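Local coordinates for Bacint_00347 (Bacteroides intestinalis DSM 17393, PDB 5MUM), which is a beta-propeller glycoside hydrolase of a gut Bacteroides, probably acting as a rhamnosidase that removes rhamnose from glycans, at residues Ile59-Gly64 with Gln423-Leu428. Sequence-based numbering, arbitrary orientation.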
ATOM      1  N   ILE A  59     -11.109   8.067  -7.204  1.00  8.72           N
ATOM      2  CA  ILE A  59      -9.743   7.908  -7.669  1.00  9.07           C
ATOM      3  C   ILE A  59      -9.004   9.203  -7.455  1.00  8.58           C
ATOM      4  O   ILE A  59      -9.594  10.269  -7.409  1.00  8.58           O
ATOM      5  CB  ILE A  59      -9.722   7.492  -9.138  1.00  9.18           C
ATOM      6  CG1 ILE A  59      -8.356   6.916  -9.512  1.00  9.73           C
ATOM      7  CG2 ILE A  59     -10.137   8.631 -10.055  1.00  9.45           C
ATOM      8  CD1 ILE A  59      -8.298   6.376 -10.918  1.00  9.77           C
ATOM      9  N   SER A  60      -7.690   9.109  -7.348  1.00  8.54           N
ATOM     10  CA  SER A  60      -6.873  10.276  -7.297  1.00  8.52           C
ATOM     11  C   SER A  60      -5.557  10.008  -8.011  1.00  8.42           C
ATOM     12  O   SER A  60      -5.045   8.889  -8.004  1.00  8.45           O
ATOM     13  CB  SER A  60      -6.636  10.719  -5.842  1.00  8.58           C
ATOM     14  OG  SER A  60      -5.973   9.662  -5.089  1.00  9.41           O
ATOM     15  N   TYR A  61      -5.028  11.047  -8.625  1.00  8.33           N
ATOM     16  CA  TYR A  61      -3.739  10.952  -9.319  1.00  8.48           C
ATOM     17  C   TYR A  61      -3.278  12.358  -9.663  1.00  8.34           C
ATOM     18  O   TYR A  61      -4.051  13.322  -9.595  1.00  7.79           O
ATOM     19  CB  TYR A  61      -3.861  10.105 -10.592  1.00  9.33           C
ATOM     20  CG  TYR A  61      -4.859  10.617 -11.586  1.00 10.05           C
ATOM     21  CD1 TYR A  61      -6.197  10.264 -11.500  1.00 10.71           C
ATOM     22  CD2 TYR A  61      -4.465  11.448 -12.634  1.00 10.33           C
ATOM     23  CE1 TYR A  61      -7.118  10.744 -12.428  1.00 11.18           C
ATOM     24  CE2 TYR A  61      -5.380  11.925 -13.551  1.00 10.90           C
ATOM     25  CZ  TYR A  61      -6.711  11.563 -13.438  1.00 11.39           C
ATOM     26  OH  TYR A  61      -7.630  12.045 -14.372  1.00 12.89           O
ATOM     27  N   TYR A  62      -2.006  12.476 -10.016  1.00  8.23           N
ATOM     28  CA  TYR A  62      -1.491  13.719 -10.549  1.00  8.55           C
ATOM     29  C   TYR A  62      -1.638  13.735 -12.050  1.00  9.05           C
ATOM     30  O   TYR A  62      -1.315  12.756 -12.703  1.00  8.24           O
ATOM     31  CB  TYR A  62      -0.050  13.873 -10.226  1.00  8.70           C
ATOM     32  CG  TYR A  62       0.249  14.015  -8.770  1.00  8.48           C
ATOM     33  CD1 TYR A  62      -0.092  15.174  -8.083  1.00  8.48           C
ATOM     34  CD2 TYR A  62       0.984  13.041  -8.106  1.00  8.41           C
ATOM     35  CE1 TYR A  62       0.261  15.330  -6.763  1.00  8.74           C
ATOM     36  CE2 TYR A  62       1.328  13.190  -6.794  1.00  8.76           C
ATOM     37  CZ  TYR A  62       0.972  14.316  -6.117  1.00  8.77           C
ATOM     38  OH  TYR A  62       1.319  14.451  -4.793  1.00  9.53           O
ATOM     39  N   ASP A  63      -2.170  14.837 -12.591  1.00  9.93           N
ATOM     40  CA  ASP A  63      -2.286  14.974 -14.051  1.00 11.02           C
ATOM     41  C   ASP A  63      -0.938  15.319 -14.662  1.00 11.95           C
ATOM     42  O   ASP A  63       0.059  15.484 -13.928  1.00 10.58           O
ATOM     43  CB  ASP A  63      -3.382  15.977 -14.453  1.00 12.03           C
ATOM     44  CG  ASP A  63      -3.049  17.408 -14.129  1.00 12.63           C
ATOM     45  OD1 ASP A  63      -1.888  17.770 -13.806  1.00 12.96           O
ATOM     46  OD2 ASP A  63      -4.018  18.194 -14.201  1.00 13.85           O
ATOM     47  N   GLY A  64      -0.910  15.477 -15.993  1.00 12.81           N
ATOM     48  CA  GLY A  64       0.331  15.804 -16.709  1.00 13.95           C
ATOM     49  C   GLY A  64       1.072  17.037 -16.226  1.00 14.92           C
ATOM     50  O   GLY A  64       2.271  17.139 -16.395  1.00 16.17           O
ATOM     51  N   GLN A 423       0.127   9.754 -19.741  1.00 15.23           N
ATOM     52  CA  GLN A 423      -0.443   8.529 -20.220  1.00 14.17           C
ATOM     53  C   GLN A 423      -1.764   8.355 -19.528  1.00 13.93           C
ATOM     54  O   GLN A 423      -1.930   8.784 -18.383  1.00 13.48           O
ATOM     55  CB  GLN A 423       0.464   7.326 -19.968  1.00 14.15           C
ATOM     56  CG  GLN A 423       1.791   7.379 -20.683  1.00 13.83           C
ATOM     57  CD  GLN A 423       1.635   7.370 -22.209  1.00 14.16           C
ATOM     58  OE1 GLN A 423       0.914   6.540 -22.731  1.00 14.50           O
ATOM     59  NE2 GLN A 423       2.307   8.285 -22.901  1.00 13.71           N
ATOM     60  N   PRO A 424      -2.724   7.741 -20.224  1.00 14.20           N
ATOM     61  CA  PRO A 424      -4.015   7.524 -19.613  1.00 13.70           C
ATOM     62  C   PRO A 424      -3.936   6.694 -18.323  1.00 13.37           C
ATOM     63  O   PRO A 424      -3.250   5.655 -18.278  1.00 13.36           O
ATOM     64  CB  PRO A 424      -4.775   6.727 -20.656  1.00 14.65           C
ATOM     65  CG  PRO A 424      -4.064   6.940 -21.957  1.00 15.15           C
ATOM     66  CD  PRO A 424      -2.679   7.347 -21.653  1.00 15.23           C
ATOM     67  N   VAL A 425      -4.651   7.163 -17.310  1.00 12.90           N
ATOM     68  CA  VAL A 425      -4.969   6.381 -16.121  1.00 12.30           C
ATOM     69  C   VAL A 425      -6.176   5.512 -16.414  1.00 12.10           C
ATOM     70  O   VAL A 425      -7.175   5.977 -16.970  1.00 12.34           O
ATOM     71  CB  VAL A 425      -5.242   7.317 -14.926  1.00 12.23           C
ATOM     72  CG1 VAL A 425      -5.743   6.563 -13.698  1.00 12.44           C
ATOM     73  CG2 VAL A 425      -3.986   8.097 -14.598  1.00 13.12           C
ATOM     74  N   TYR A 426      -6.093   4.241 -16.044  1.00 11.71           N
ATOM     75  CA  TYR A 426      -7.208   3.321 -16.162  1.00 12.22           C
ATOM     76  C   TYR A 426      -7.539   2.723 -14.829  1.00 11.88           C
ATOM     77  O   TYR A 426      -6.669   2.601 -13.965  1.00 11.99           O
ATOM     78  CB  TYR A 426      -6.855   2.159 -17.077  1.00 12.64           C
ATOM     79  CG  TYR A 426      -6.478   2.524 -18.478  1.00 14.09           C
ATOM     80  CD1 TYR A 426      -7.456   2.715 -19.459  1.00 15.11           C
ATOM     81  CD2 TYR A 426      -5.136   2.652 -18.843  1.00 15.15           C
ATOM     82  CE1 TYR A 426      -7.108   3.027 -20.770  1.00 15.69           C
ATOM     83  CE2 TYR A 426      -4.782   2.975 -20.132  1.00 16.43           C
ATOM     84  CZ  TYR A 426      -5.767   3.165 -21.085  1.00 16.59           C
ATOM     85  OH  TYR A 426      -5.377   3.469 -22.348  1.00 17.86           O
ATOM     86  N   VAL A 427      -8.786   2.319 -14.666  1.00 11.36           N
ATOM     87  CA  VAL A 427      -9.119   1.313 -13.683  1.00 11.69           C
ATOM     88  C   VAL A 427      -9.254   0.028 -14.463  1.00 12.09           C
ATOM     89  O   VAL A 427     -10.040  -0.043 -15.403  1.00 11.76           O
ATOM     90  CB  VAL A 427     -10.410   1.614 -12.922  1.00 11.46           C
ATOM     91  CG1 VAL A 427     -10.753   0.465 -11.976  1.00 11.61           C
ATOM     92  CG2 VAL A 427     -10.239   2.922 -12.174  1.00 12.27           C
ATOM     93  N   LEU A 428      -8.476  -0.975 -14.076  1.00 12.16           N
ATOM     94  CA  LEU A 428      -8.528  -2.297 -14.674  1.00 12.49           C
ATOM     95  C   LEU A 428      -9.403  -3.137 -13.743  1.00 12.81           C
ATOM     96  O   LEU A 428      -9.049  -3.371 -12.585  1.00 11.45           O
ATOM     97  CB  LEU A 428      -7.122  -2.879 -14.833  1.00 12.90           C
ATOM     98  CG  LEU A 428      -6.975  -4.087 -15.793  1.00 14.25           C
ATOM     99  CD1 LEU A 428      -5.513  -4.440 -15.954  1.00 15.30           C
ATOM    100  CD2 LEU A 428      -7.701  -5.301 -15.310  1.00 16.23           C
TER
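V425 meets both I59 and Y61 where two blades of the beta-propeller lie face to face. Strand 56-62 belongs to a four-stranded antiparallel blade, and strand 423-429 is the middle strand of a sheet in which 27-34, from the start of the chain, lies on one side and 403-407, from near its end, on the other. The two ends of the chain thus share one blade, the closure seen in many beta-propellers. Strands 59-62 and 423-428 run nearly antiparallel, at 159°, and their axes come no closer than 9.7 Å; no hydrogen bond joins the segments, which meet through apolar side chains. I59 is extended, CG1 anti to the backbone N (chi1 -163°) and chi2 also anti, which carries CD1 across to meet V425 CG1 end to end at 3.8 Å. The same CD1 lies 4.2 Å from V427 CG2, the two side chains passing one another in opposite directions. In V425, CG1 stands anti to the backbone N and CG2 beside it, which turns the methyls to different partners: CG1 to I59, CG2 over one face of the Y61 ring in a CH-pi contact. All four touching residues are buried; F405 of strand 403-407 packs against I59, Y61 and V425, and V31 of strand 27-34 against Y61. V425 CG2 stands 4.1 Å from the ring centroid, 17° off the normal, displaced toward the CG–CD2 side, with Y61 CD2 at 3.9 Å.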